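Local coordinates for glycoprotein E (Human herpesvirus 1, PDB 2GIY) that forms a heterodimer with gI that binds the Fc part of host IgG and is needed for cell-to-cell spread of the virus in epithelia, at residues A[52-57]-A[86-91]; A[64-69]-A[80-85]; A[69-74]-A[154-159]. All blocks are in the same frame, centred on the assembly; numbering follows the deposited sequence.

Contact 1 (A[52-57]-A[86-91]); sequences LRFDVP and CAASTW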
ATOM      1  N   LEU A  52       4.182 -16.346   4.351  1.00 10.56           N
ATOM      2  CA  LEU A  52       5.000 -17.208   3.507  1.00 10.92           C
ATOM      3  C   LEU A  52       6.449 -16.973   3.920  1.00 11.46           C
ATOM      4  O   LEU A  52       6.826 -15.849   4.252  1.00 12.37           O
ATOM      5  CB  LEU A  52       4.811 -16.844   2.031  1.00  9.93           C
ATOM      6  CG  LEU A  52       3.374 -16.899   1.513  1.00 10.82           C
ATOM      7  CD1 LEU A  52       3.342 -16.435   0.056  1.00 12.12           C
ATOM      8  CD2 LEU A  52       2.828 -18.321   1.645  1.00 10.05           C
ATOM      9  N   ARG A  53       7.249 -18.036   3.915  1.00 11.44           N
ATOM     10  CA  ARG A  53       8.657 -17.965   4.300  1.00 11.82           C
ATOM     11  C   ARG A  53       9.519 -18.465   3.136  1.00 10.35           C
ATOM     12  O   ARG A  53       9.247 -19.516   2.558  1.00 11.90           O
ATOM     13  CB  ARG A  53       8.891 -18.841   5.541  1.00 14.42           C
ATOM     14  CG  ARG A  53      10.309 -18.828   6.101  1.00 18.01           C
ATOM     15  CD  ARG A  53      10.452 -19.817   7.263  1.00 18.81           C
ATOM     16  NE  ARG A  53      10.083 -21.171   6.850  1.00 20.81           N
ATOM     17  CZ  ARG A  53      10.149 -22.253   7.623  1.00 24.98           C
ATOM     18  NH1 ARG A  53      10.575 -22.163   8.879  1.00 19.64           N
ATOM     19  NH2 ARG A  53       9.782 -23.435   7.135  1.00 25.20           N
ATOM     20  N   PHE A  54      10.559 -17.713   2.797  1.00  9.87           N
ATOM     21  CA  PHE A  54      11.437 -18.098   1.700  1.00  9.75           C
ATOM     22  C   PHE A  54      12.884 -18.228   2.138  1.00 10.89           C
ATOM     23  O   PHE A  54      13.420 -17.364   2.840  1.00  9.57           O
ATOM     24  CB  PHE A  54      11.343 -17.072   0.567  1.00  9.77           C
ATOM     25  CG  PHE A  54      10.003 -17.042  -0.115  1.00 10.18           C
ATOM     26  CD1 PHE A  54       9.729 -17.891  -1.183  1.00 13.03           C
ATOM     27  CD2 PHE A  54       9.008 -16.175   0.323  1.00  9.76           C
ATOM     28  CE1 PHE A  54       8.479 -17.879  -1.808  1.00 11.69           C
ATOM     29  CE2 PHE A  54       7.755 -16.153  -0.290  1.00 11.43           C
ATOM     30  CZ  PHE A  54       7.489 -17.010  -1.361  1.00 10.46           C
ATOM     31  N   ASP A  55      13.505 -19.324   1.724  1.00  8.90           N
ATOM     32  CA  ASP A  55      14.906 -19.578   2.029  1.00 10.78           C
ATOM     33  C   ASP A  55      15.754 -18.530   1.307  1.00 10.65           C
ATOM     34  O   ASP A  55      15.472 -18.176   0.155  1.00 11.67           O
ATOM     35  CB  ASP A  55      15.294 -20.979   1.544  1.00 10.61           C
ATOM     36  CG  ASP A  55      16.783 -21.252   1.671  1.00 12.93           C
ATOM     37  OD1 ASP A  55      17.260 -21.470   2.802  1.00 11.92           O
ATOM     38  OD2 ASP A  55      17.478 -21.245   0.631  1.00 12.33           O
ATOM     39  N   VAL A  56      16.778 -18.027   1.990  1.00 11.11           N
ATOM     40  CA  VAL A  56      17.683 -17.037   1.414  1.00 10.94           C
ATOM     41  C   VAL A  56      19.092 -17.629   1.411  1.00 10.83           C
ATOM     42  O   VAL A  56      19.804 -17.577   2.413  1.00 10.59           O
ATOM     43  CB  VAL A  56      17.674 -15.715   2.228  1.00 10.94           C
ATOM     44  CG1 VAL A  56      18.647 -14.703   1.606  1.00 10.90           C
ATOM     45  CG2 VAL A  56      16.269 -15.124   2.240  1.00 11.60           C
ATOM     46  N   PRO A  57      19.503 -18.221   0.279  1.00 10.87           N
ATOM     47  CA  PRO A  57      20.838 -18.818   0.192  1.00 11.39           C
ATOM     48  C   PRO A  57      21.956 -17.822   0.466  1.00 11.75           C
ATOM     49  O   PRO A  57      21.860 -16.648   0.121  1.00 12.29           O
ATOM     50  CB  PRO A  57      20.887 -19.349  -1.237  1.00 11.91           C
ATOM     51  CG  PRO A  57      19.453 -19.715  -1.507  1.00 12.41           C
ATOM     52  CD  PRO A  57      18.717 -18.518  -0.932  1.00 11.66           C
ATOM     53  N   CYS A  86      17.191 -17.536  -5.707  1.00 13.37           N
ATOM     54  CA  CYS A  86      17.069 -16.239  -5.044  1.00 14.77           C
ATOM     55  C   CYS A  86      15.779 -15.523  -5.403  1.00 14.40           C
ATOM     56  O   CYS A  86      15.741 -14.294  -5.418  1.00 16.16           O
ATOM     57  CB  CYS A  86      18.236 -15.329  -5.436  1.00 15.56           C
ATOM     58  SG  CYS A  86      19.869 -16.128  -5.407  1.00 18.40           S
ATOM     59  N   ALA A  87      14.725 -16.277  -5.683  1.00 13.78           N
ATOM     60  CA  ALA A  87      13.459 -15.666  -6.062  1.00 13.43           C
ATOM     61  C   ALA A  87      12.276 -16.132  -5.228  1.00 14.35           C
ATOM     62  O   ALA A  87      12.196 -17.291  -4.836  1.00 13.75           O
ATOM     63  CB  ALA A  87      13.176 -15.940  -7.537  1.00 12.28           C
ATOM     64  N   ALA A  88      11.359 -15.206  -4.964  1.00 14.17           N
ATOM     65  CA  ALA A  88      10.133 -15.504  -4.233  1.00 13.38           C
ATOM     66  C   ALA A  88       9.062 -15.282  -5.300  1.00 14.16           C
ATOM     67  O   ALA A  88       8.741 -14.140  -5.640  1.00 14.16           O
ATOM     68  CB  ALA A  88       9.954 -14.530  -3.073  1.00 13.56           C
ATOM     69  N   SER A  89       8.532 -16.373  -5.847  1.00 12.82           N
ATOM     70  CA  SER A  89       7.538 -16.275  -6.917  1.00 13.41           C
ATOM     71  C   SER A  89       6.448 -17.330  -6.854  1.00 12.60           C
ATOM     72  O   SER A  89       5.474 -17.271  -7.605  1.00 11.26           O
ATOM     73  CB  SER A  89       8.238 -16.384  -8.273  1.00 13.13           C
ATOM     74  OG  SER A  89       8.864 -17.655  -8.409  1.00 15.08           O
ATOM     75  N   THR A  90       6.621 -18.311  -5.982  1.00 12.57           N
ATOM     76  CA  THR A  90       5.631 -19.367  -5.851  1.00 12.36           C
ATOM     77  C   THR A  90       5.858 -20.048  -4.511  1.00 13.06           C
ATOM     78  O   THR A  90       6.867 -19.803  -3.852  1.00 13.14           O
ATOM     79  CB  THR A  90       5.769 -20.402  -6.997  1.00 12.81           C
ATOM     80  OG1 THR A  90       4.615 -21.249  -7.025  1.00 12.16           O
ATOM     81  CG2 THR A  90       7.017 -21.262  -6.792  1.00 13.12           C
ATOM     82  N   TRP A  91       4.922 -20.891  -4.100  1.00 12.12           N
ATOM     83  CA  TRP A  91       5.077 -21.578  -2.834  1.00 12.89           C
ATOM     84  C   TRP A  91       4.227 -22.833  -2.767  1.00 13.40           C
ATOM     85  O   TRP A  91       3.334 -23.049  -3.589  1.00 13.51           O
ATOM     86  CB  TRP A  91       4.715 -20.626  -1.680  1.00 14.03           C
ATOM     87  CG  TRP A  91       3.321 -20.069  -1.777  1.00 14.43           C
ATOM     88  CD1 TRP A  91       2.183 -20.608  -1.250  1.00 16.06           C
ATOM     89  CD2 TRP A  91       2.915 -18.892  -2.487  1.00 15.15           C
ATOM     90  NE1 TRP A  91       1.091 -19.841  -1.587  1.00 17.18           N
ATOM     91  CE2 TRP A  91       1.513 -18.781  -2.346  1.00 16.85           C
ATOM     92  CE3 TRP A  91       3.600 -17.919  -3.227  1.00 15.70           C
ATOM     93  CZ2 TRP A  91       0.779 -17.734  -2.924  1.00 16.93           C
ATOM     94  CZ3 TRP A  91       2.870 -16.876  -3.803  1.00 16.12           C
ATOM     95  CH2 TRP A  91       1.475 -16.795  -3.645  1.00 15.86           C
TER
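Phe54 and Ala88 meet face to methyl, and a second apolar pair, Leu52 and Trp91, lies beside them. From CB the Phe54 side chain runs toward segment 86-91, its CG anti to the carbonyl carbon (chi1 -67°), and the ring spreads out beneath Ala88. CG, CD1, CD2 and CE2 of Phe54 each lie 3.9 Å from Ala88 CB, because the methyl sits almost exactly above the middle of the ring: Ala88 CB is 3.6 Å from the Phe54 ring centroid and 1° off the normal, a centred CH-pi contact. CE1, equally far from the methyl, has Ala88 CA over the same face and, in the ring plane, reaches Thr90 O at 3.2 Å, an approach consistent with the weakly positive ring rim meeting a carbonyl oxygen. The tip, CZ, is also near Thr90 O and lies 4.4 Å from Trp91 CE3, linking the two pairs.

In this C-terminal domain of the gE ectodomain, an immunoglobulin V-type domain, the contact joins strand 45-54 of the large mixed sheet to strand 87-88 at the margin of a small parallel sheet. Residues 89-91 lead away from that strand, with Ser89 OG bonded to Cys78 O and Thr90 OG1 to Pro73 O.

The Trp91 indole lies across the two methyls of Leu52. Leu52 CD1 is over the six-membered ring, 3.6 Å from its centroid and 14° off the normal, while Leu52 CD2 comes to 3.7 Å from Trp91 CD1. Leu70 and Tyr151 also pack against the indole.

Contact 2 (A[64-69]-A[80-85]); sequences RIYESC and SPADAP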
ATOM      1  N   ARG A  64      14.789 -11.693  -4.960  1.00 14.75           N
ATOM      2  CA  ARG A  64      13.922 -10.989  -5.884  1.00 15.76           C
ATOM      3  C   ARG A  64      12.493 -11.492  -5.757  1.00 15.33           C
ATOM      4  O   ARG A  64      12.233 -12.686  -5.884  1.00 14.21           O
ATOM      5  CB  ARG A  64      14.432 -11.161  -7.313  1.00 19.35           C
ATOM      6  CG  ARG A  64      15.859 -10.672  -7.464  1.00 22.16           C
ATOM      7  CD  ARG A  64      16.242 -10.428  -8.901  1.00 26.96           C
ATOM      8  NE  ARG A  64      17.612  -9.928  -8.989  1.00 32.29           N
ATOM      9  CZ  ARG A  64      18.160  -9.437 -10.094  1.00 34.81           C
ATOM     10  NH1 ARG A  64      17.453  -9.375 -11.214  1.00 35.89           N
ATOM     11  NH2 ARG A  64      19.416  -9.008 -10.078  1.00 36.78           N
ATOM     12  N   ILE A  65      11.576 -10.569  -5.484  1.00 13.31           N
ATOM     13  CA  ILE A  65      10.166 -10.897  -5.332  1.00 13.36           C
ATOM     14  C   ILE A  65       9.446 -10.595  -6.645  1.00 14.09           C
ATOM     15  O   ILE A  65       9.436  -9.452  -7.099  1.00 14.57           O
ATOM     16  CB  ILE A  65       9.522 -10.058  -4.182  1.00 13.53           C
ATOM     17  CG1 ILE A  65      10.212 -10.380  -2.851  1.00 14.99           C
ATOM     18  CG2 ILE A  65       8.027 -10.355  -4.084  1.00 14.59           C
ATOM     19  CD1 ILE A  65       9.861  -9.427  -1.715  1.00 12.26           C
ATOM     20  N   TYR A  66       8.871 -11.624  -7.262  1.00 13.44           N
ATOM     21  CA  TYR A  66       8.142 -11.454  -8.514  1.00 14.41           C
ATOM     22  C   TYR A  66       6.701 -11.070  -8.150  1.00 14.22           C
ATOM     23  O   TYR A  66       5.845 -11.934  -7.992  1.00 13.83           O
ATOM     24  CB  TYR A  66       8.139 -12.764  -9.314  1.00 14.38           C
ATOM     25  CG  TYR A  66       9.474 -13.181  -9.924  1.00 14.23           C
ATOM     26  CD1 TYR A  66      10.653 -12.479  -9.660  1.00 14.02           C
ATOM     27  CD2 TYR A  66       9.547 -14.293 -10.763  1.00 14.05           C
ATOM     28  CE1 TYR A  66      11.882 -12.885 -10.226  1.00 15.33           C
ATOM     29  CE2 TYR A  66      10.758 -14.703 -11.327  1.00 13.61           C
ATOM     30  CZ  TYR A  66      11.914 -14.000 -11.057  1.00 15.26           C
ATOM     31  OH  TYR A  66      13.098 -14.426 -11.622  1.00 18.42           O
ATOM     32  N   GLU A  67       6.434  -9.772  -8.032  1.00 16.19           N
ATOM     33  CA  GLU A  67       5.103  -9.311  -7.643  1.00 16.09           C
ATOM     34  C   GLU A  67       3.927  -9.871  -8.444  1.00 15.90           C
ATOM     35  O   GLU A  67       2.945 -10.327  -7.857  1.00 14.97           O
ATOM     36  CB  GLU A  67       5.048  -7.779  -7.658  1.00 18.47           C
ATOM     37  CG  GLU A  67       3.675  -7.219  -7.295  1.00 21.04           C
ATOM     38  CD  GLU A  67       3.697  -5.720  -7.087  1.00 25.76           C
ATOM     39  OE1 GLU A  67       4.350  -5.022  -7.885  1.00 28.00           O
ATOM     40  OE2 GLU A  67       3.054  -5.239  -6.128  1.00 27.98           O
ATOM     41  N   SER A  68       4.013  -9.837  -9.770  1.00 15.24           N
ATOM     42  CA  SER A  68       2.925 -10.340 -10.604  1.00 16.40           C
ATOM     43  C   SER A  68       2.659 -11.815 -10.337  1.00 14.95           C
ATOM     44  O   SER A  68       1.519 -12.272 -10.416  1.00 15.25           O
ATOM     45  CB  SER A  68       3.246 -10.144 -12.087  1.00 19.01           C
ATOM     46  OG  SER A  68       4.382 -10.900 -12.466  1.00 23.72           O
ATOM     47  N   CYS A  69       3.720 -12.554 -10.022  1.00 14.89           N
ATOM     48  CA  CYS A  69       3.608 -13.979  -9.742  1.00 13.62           C
ATOM     49  C   CYS A  69       2.793 -14.303  -8.492  1.00 13.83           C
ATOM     50  O   CYS A  69       2.177 -15.364  -8.406  1.00 14.55           O
ATOM     51  CB  CYS A  69       4.996 -14.591  -9.600  1.00 14.79           C
ATOM     52  SG  CYS A  69       5.783 -14.984 -11.191  1.00 17.51           S
ATOM     53  N   SER A  80       8.826 -21.895 -12.041  1.00 12.95           N
ATOM     54  CA  SER A  80      10.255 -22.083 -12.295  1.00 12.50           C
ATOM     55  C   SER A  80      10.899 -20.720 -12.522  1.00 14.11           C
ATOM     56  O   SER A  80      11.279 -20.374 -13.646  1.00 13.69           O
ATOM     57  CB  SER A  80      10.466 -22.972 -13.529  1.00 13.75           C
ATOM     58  OG  SER A  80       9.890 -24.258 -13.348  1.00 13.55           O
ATOM     59  N   PRO A  81      11.041 -19.926 -11.451  1.00 14.08           N
ATOM     60  CA  PRO A  81      11.641 -18.592 -11.553  1.00 13.55           C
ATOM     61  C   PRO A  81      13.052 -18.572 -12.123  1.00 15.09           C
ATOM     62  O   PRO A  81      13.923 -19.340 -11.711  1.00 16.19           O
ATOM     63  CB  PRO A  81      11.573 -18.067 -10.118  1.00 13.50           C
ATOM     64  CG  PRO A  81      11.673 -19.313  -9.300  1.00 12.26           C
ATOM     65  CD  PRO A  81      10.784 -20.281 -10.045  1.00 12.23           C
ATOM     66  N   ALA A  82      13.269 -17.674 -13.075  1.00 15.50           N
ATOM     67  CA  ALA A  82      14.564 -17.551 -13.726  1.00 17.37           C
ATOM     68  C   ALA A  82      15.691 -17.200 -12.769  1.00 17.54           C
ATOM     69  O   ALA A  82      16.834 -17.571 -13.003  1.00 17.82           O
ATOM     70  CB  ALA A  82      14.489 -16.502 -14.831  1.00 20.30           C
ATOM     71  N   ASP A  83      15.379 -16.502 -11.681  1.00 16.29           N
ATOM     72  CA  ASP A  83      16.428 -16.088 -10.761  1.00 18.53           C
ATOM     73  C   ASP A  83      17.010 -17.073  -9.754  1.00 20.92           C
ATOM     74  O   ASP A  83      16.978 -16.841  -8.544  1.00 17.80           O
ATOM     75  CB  ASP A  83      16.002 -14.795 -10.064  1.00 18.72           C
ATOM     76  CG  ASP A  83      16.168 -13.590 -10.968  1.00 21.22           C
ATOM     77  OD1 ASP A  83      17.330 -13.249 -11.273  1.00 22.07           O
ATOM     78  OD2 ASP A  83      15.152 -13.001 -11.390  1.00 20.77           O
ATOM     79  N   ALA A  84      17.587 -18.155 -10.282  1.00 24.33           N
ATOM     80  CA  ALA A  84      18.240 -19.180  -9.470  1.00 19.68           C
ATOM     81  C   ALA A  84      17.416 -19.435  -8.210  1.00 19.52           C
ATOM     82  O   ALA A  84      16.182 -19.380  -8.268  1.00 23.97           O
ATOM     83  CB  ALA A  84      19.650 -18.702  -9.137  1.00 26.08           C
ATOM     84  N   PRO A  85      18.062 -19.733  -7.061  1.00 16.72           N
ATOM     85  CA  PRO A  85      17.242 -19.966  -5.869  1.00 14.17           C
ATOM     86  C   PRO A  85      17.065 -18.685  -5.046  1.00 13.97           C
ATOM     87  O   PRO A  85      16.821 -18.744  -3.837  1.00 14.27           O
ATOM     88  CB  PRO A  85      18.049 -21.008  -5.109  1.00 13.03           C
ATOM     89  CG  PRO A  85      19.446 -20.519  -5.332  1.00 13.37           C
ATOM     90  CD  PRO A  85      19.441 -20.208  -6.826  1.00 13.83           C
TER
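Tyr66 and Asp83 meet with both side chains starting CG anti to their own carbonyl carbon, beside the backbone N. In Asp83 this first torsion (chi1 -77°) sets CG beside its own amide N, and a single hydroxyl lies within reach of both the carboxylate and that N-H. In Tyr66 the second torsion is only 6°, which puts CD1 nearly eclipsed with CA, so the CA-CB bond lies almost in the ring plane.

The phenol then bonds twice to one residue. Tyr66 OH donates to Asp83 OD2 at a short 2.5 Å, reaching that oxygen on its anti side and 26° out of the carboxylate plane; OD2 lies at the ring edge, near the ring plane. Tyr66 OH also accepts from Asp83 N at 3.1 Å, by a clearly bent bond. Farther back along the ring, Pro81 CB packs 3.7 Å from Tyr66 CE2, the two side chains crossing at about a right angle.

Arg64, two residues earlier on the same strand, extends from CG to NE past the carboxylate. Its CD is 3.7 Å from Asp83 OD2, and Asp83 OD1 stands over one face of the guanidinium, 3.9 Å from Arg64 NH1, a long salt bridge of charge alone with no N-H aimed at the oxygen. Glu62 is a second, weak ionic partner of Arg64.

The contact joins the loop after helix 76-79 to strand 63-66, near the disulfide from Cys69 to Cys78. Chemically, the phenol oxygen donates to the carboxylate and accepts from the amide N-H, while the nearby guanidinium and the donated proton probably both favour the ionised form of Asp83.

Contact 3 (A[69-74]-A[154-159]); sequences CLYHPQ and DHIHAW
Leu70 and Tyr71, neighbours on the short helix 67-71, press onto Ile156 and Trp159 of strand 155-165. Leu70 CD1 stands over the indole, 3.6 Å from the centroid of the six-membered ring of Trp159 and 16° off its normal, a CH-pi contact in which the two side chains cross at about a right angle. Ile156 fits between the helix residues: its CD1 is 3.3 Å from Leu70 O and also lies over one face of the Tyr71 ring, offset toward the rim, while its CB comes to 3.6 Å from Tyr71 CE2. The phenol tip of Tyr71 meets the edge of the indole, with OH 3.7 Å from Trp159 CD1. His155 adds a looser touch, CE1 to Tyr71 CD2 at 4.1 Å.

What places these groups is partly the strand itself. His157 and Ala158 together face Val150 in a classic beta bulge, and the CB atoms of both point away from the helix; Ile156 and Trp159, three residues apart, can thus both face it. With Trp159 CG between backbone N and carbonyl carbon (chi1 74°) the indole lies against Leu70, and a hydrogen bond from NE1 to Glu67 OE2 helps fix its rotation.

Beyond this shell, His40 of the second subunit meets the rings of Tyr71 and His155, so the patch also belongs to the interface of the two chains. Within its own chain the helix lies against the large mixed sheet, Leu70 reaching Leu147 of the adjacent strand 144-152.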
ATOM      1  N   CYS A  69       3.720 -12.554 -10.022  1.00 14.89           N
ATOM      2  CA  CYS A  69       3.608 -13.979  -9.742  1.00 13.62           C
ATOM      3  C   CYS A  69       2.793 -14.303  -8.492  1.00 13.83           C
ATOM      4  O   CYS A  69       2.177 -15.364  -8.406  1.00 14.55           O
ATOM      5  CB  CYS A  69       4.996 -14.591  -9.600  1.00 14.79           C
ATOM      6  SG  CYS A  69       5.783 -14.984 -11.191  1.00 17.51           S
ATOM      7  N   LEU A  70       2.801 -13.399  -7.520  1.00 14.41           N
ATOM      8  CA  LEU A  70       2.045 -13.628  -6.296  1.00 14.01           C
ATOM      9  C   LEU A  70       0.571 -13.860  -6.618  1.00 14.94           C
ATOM     10  O   LEU A  70      -0.104 -14.638  -5.942  1.00 13.60           O
ATOM     11  CB  LEU A  70       2.191 -12.429  -5.350  1.00 14.40           C
ATOM     12  CG  LEU A  70       3.619 -12.020  -4.969  1.00 13.97           C
ATOM     13  CD1 LEU A  70       3.572 -10.824  -4.024  1.00 15.46           C
ATOM     14  CD2 LEU A  70       4.339 -13.189  -4.302  1.00 13.85           C
ATOM     15  N   TYR A  71       0.077 -13.196  -7.662  1.00 15.25           N
ATOM     16  CA  TYR A  71      -1.324 -13.325  -8.050  1.00 17.35           C
ATOM     17  C   TYR A  71      -1.645 -14.572  -8.864  1.00 18.08           C
ATOM     18  O   TYR A  71      -2.803 -14.984  -8.937  1.00 19.82           O
ATOM     19  CB  TYR A  71      -1.777 -12.076  -8.812  1.00 16.59           C
ATOM     20  CG  TYR A  71      -1.571 -10.804  -8.030  1.00 15.47           C
ATOM     21  CD1 TYR A  71      -0.365 -10.111  -8.092  1.00 17.60           C
ATOM     22  CD2 TYR A  71      -2.567 -10.317  -7.186  1.00 16.75           C
ATOM     23  CE1 TYR A  71      -0.152  -8.967  -7.329  1.00 15.67           C
ATOM     24  CE2 TYR A  71      -2.365  -9.177  -6.420  1.00 15.22           C
ATOM     25  CZ  TYR A  71      -1.159  -8.508  -6.492  1.00 17.04           C
ATOM     26  OH  TYR A  71      -0.956  -7.397  -5.708  1.00 18.37           O
ATOM     27  N   HIS A  72      -0.627 -15.165  -9.482  1.00 18.15           N
ATOM     28  CA  HIS A  72      -0.801 -16.386 -10.268  1.00 19.35           C
ATOM     29  C   HIS A  72       0.461 -17.239 -10.141  1.00 18.37           C
ATOM     30  O   HIS A  72       1.198 -17.440 -11.107  1.00 18.18           O
ATOM     31  CB  HIS A  72      -1.094 -16.055 -11.738  1.00 22.88           C
ATOM     32  CG  HIS A  72      -0.223 -14.980 -12.310  1.00 25.94           C
ATOM     33  ND1 HIS A  72       1.131 -15.144 -12.510  1.00 28.86           N
ATOM     34  CD2 HIS A  72      -0.518 -13.730 -12.741  1.00 28.19           C
ATOM     35  CE1 HIS A  72       1.633 -14.042 -13.041  1.00 29.29           C
ATOM     36  NE2 HIS A  72       0.652 -13.169 -13.192  1.00 30.16           N
ATOM     37  N   PRO A  73       0.716 -17.756  -8.926  1.00 17.42           N
ATOM     38  CA  PRO A  73       1.865 -18.592  -8.571  1.00 16.58           C
ATOM     39  C   PRO A  73       1.951 -19.930  -9.296  1.00 17.46           C
ATOM     40  O   PRO A  73       2.920 -20.669  -9.121  1.00 16.44           O
ATOM     41  CB  PRO A  73       1.707 -18.764  -7.059  1.00 17.36           C
ATOM     42  CG  PRO A  73       0.222 -18.767  -6.885  1.00 17.20           C
ATOM     43  CD  PRO A  73      -0.206 -17.630  -7.780  1.00 17.47           C
ATOM     44  N   GLN A  74       0.944 -20.239 -10.107  1.00 18.96           N
ATOM     45  CA  GLN A  74       0.921 -21.498 -10.845  1.00 21.28           C
ATOM     46  C   GLN A  74       1.320 -21.344 -12.310  1.00 21.21           C
ATOM     47  O   GLN A  74       1.307 -22.318 -13.062  1.00 21.13           O
ATOM     48  CB  GLN A  74      -0.470 -22.132 -10.757  1.00 24.65           C
ATOM     49  CG  GLN A  74      -0.878 -22.577  -9.359  1.00 29.32           C
ATOM     50  CD  GLN A  74      -0.274 -23.912  -8.969  1.00 33.65           C
ATOM     51  OE1 GLN A  74      -1.129 -24.913  -8.774  1.00 36.08           O
ATOM     52  NE2 GLN A  74       0.944 -24.047  -8.847  1.00 35.95           N
ATOM     53  N   ASP A 154     -10.533 -15.173  -1.732  1.00 16.33           N
ATOM     54  CA  ASP A 154      -9.479 -15.871  -2.468  1.00 18.11           C
ATOM     55  C   ASP A 154      -8.665 -15.055  -3.475  1.00 17.55           C
ATOM     56  O   ASP A 154      -8.026 -15.623  -4.360  1.00 17.39           O
ATOM     57  CB  ASP A 154     -10.072 -17.105  -3.154  1.00 22.62           C
ATOM     58  CG  ASP A 154     -10.799 -18.017  -2.178  1.00 26.76           C
ATOM     59  OD1 ASP A 154     -10.175 -18.452  -1.186  1.00 27.67           O
ATOM     60  OD2 ASP A 154     -11.998 -18.294  -2.399  1.00 30.38           O
ATOM     61  N   HIS A 155      -8.679 -13.730  -3.339  1.00 16.40           N
ATOM     62  CA  HIS A 155      -7.904 -12.854  -4.222  1.00 16.13           C
ATOM     63  C   HIS A 155      -7.054 -11.926  -3.362  1.00 14.68           C
ATOM     64  O   HIS A 155      -7.543 -11.349  -2.391  1.00 12.18           O
ATOM     65  CB  HIS A 155      -8.827 -12.022  -5.124  1.00 19.32           C
ATOM     66  CG  HIS A 155      -8.111 -10.968  -5.917  1.00 22.51           C
ATOM     67  ND1 HIS A 155      -7.071 -11.257  -6.776  1.00 24.48           N
ATOM     68  CD2 HIS A 155      -8.281  -9.625  -5.974  1.00 24.87           C
ATOM     69  CE1 HIS A 155      -6.630 -10.140  -7.326  1.00 24.29           C
ATOM     70  NE2 HIS A 155      -7.347  -9.134  -6.856  1.00 25.27           N
ATOM     71  N   ILE A 156      -5.780 -11.780  -3.707  1.00 12.37           N
ATOM     72  CA  ILE A 156      -4.900 -10.915  -2.928  1.00 13.03           C
ATOM     73  C   ILE A 156      -5.354  -9.456  -2.965  1.00 13.18           C
ATOM     74  O   ILE A 156      -5.517  -8.874  -4.039  1.00 13.17           O
ATOM     75  CB  ILE A 156      -3.440 -10.986  -3.439  1.00 12.66           C
ATOM     76  CG1 ILE A 156      -2.888 -12.401  -3.250  1.00 12.91           C
ATOM     77  CG2 ILE A 156      -2.576  -9.972  -2.690  1.00 12.75           C
ATOM     78  CD1 ILE A 156      -1.466 -12.579  -3.793  1.00 10.58           C
ATOM     79  N   HIS A 157      -5.564  -8.873  -1.785  1.00 12.61           N
ATOM     80  CA  HIS A 157      -5.976  -7.475  -1.677  1.00 12.17           C
ATOM     81  C   HIS A 157      -4.877  -6.584  -1.120  1.00 12.60           C
ATOM     82  O   HIS A 157      -4.973  -5.361  -1.167  1.00 12.66           O
ATOM     83  CB  HIS A 157      -7.236  -7.346  -0.820  1.00 10.65           C
ATOM     84  CG  HIS A 157      -8.490  -7.683  -1.559  1.00 10.49           C
ATOM     85  ND1 HIS A 157      -9.599  -6.864  -1.559  1.00 14.19           N
ATOM     86  CD2 HIS A 157      -8.795  -8.730  -2.362  1.00 10.95           C
ATOM     87  CE1 HIS A 157     -10.531  -7.391  -2.333  1.00  9.44           C
ATOM     88  NE2 HIS A 157     -10.069  -8.523  -2.833  1.00 14.46           N
ATOM     89  N   ALA A 158      -3.829  -7.205  -0.591  1.00 12.66           N
ATOM     90  CA  ALA A 158      -2.694  -6.475  -0.049  1.00 12.14           C
ATOM     91  C   ALA A 158      -1.594  -7.463   0.287  1.00 11.68           C
ATOM     92  O   ALA A 158      -1.860  -8.639   0.531  1.00 11.04           O
ATOM     93  CB  ALA A 158      -3.097  -5.703   1.215  1.00 13.43           C
ATOM     94  N   TRP A 159      -0.354  -6.990   0.276  1.00 11.10           N
ATOM     95  CA  TRP A 159       0.770  -7.842   0.640  1.00 11.00           C
ATOM     96  C   TRP A 159       1.965  -6.987   1.024  1.00 11.59           C
ATOM     97  O   TRP A 159       2.043  -5.803   0.676  1.00 11.51           O
ATOM     98  CB  TRP A 159       1.158  -8.798  -0.502  1.00 12.05           C
ATOM     99  CG  TRP A 159       1.873  -8.148  -1.656  1.00 13.21           C
ATOM    100  CD1 TRP A 159       1.304  -7.530  -2.734  1.00 13.61           C
ATOM    101  CD2 TRP A 159       3.293  -8.048  -1.839  1.00 13.60           C
ATOM    102  NE1 TRP A 159       2.282  -7.053  -3.579  1.00 13.70           N
ATOM    103  CE2 TRP A 159       3.510  -7.356  -3.052  1.00 13.91           C
ATOM    104  CE3 TRP A 159       4.401  -8.474  -1.096  1.00 12.09           C
ATOM    105  CZ2 TRP A 159       4.795  -7.081  -3.539  1.00 14.12           C
ATOM    106  CZ3 TRP A 159       5.678  -8.200  -1.581  1.00 14.75           C
ATOM    107  CH2 TRP A 159       5.862  -7.509  -2.790  1.00 14.65           C
TER

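Overall arrangement
Contact 3 is buried, contact 1 partly so, and contact 2 lies at the surface; their chemistry follows. Contacts 1 and 3 rely on methyl groups over aromatic faces, whereas contact 2 uses a phenol, a carboxylate and a guanidinium held to it by charge alone. Contacts 1 and 2 share the small parallel sheet, where Arg64 pairs with Cys86 and Ala88, and contact 2 is nested in the loop that contact 1 closes. Contacts 2 and 3 share Cys69 and helix 67-71, and the Glu67-Trp159 bond runs between them. Contacts 1 and 3 set residues 86-91 and 69-74 against strands 45-54 and 155-165 of the large mixed sheet; Thr90 OG1 to Pro73 O joins them directly.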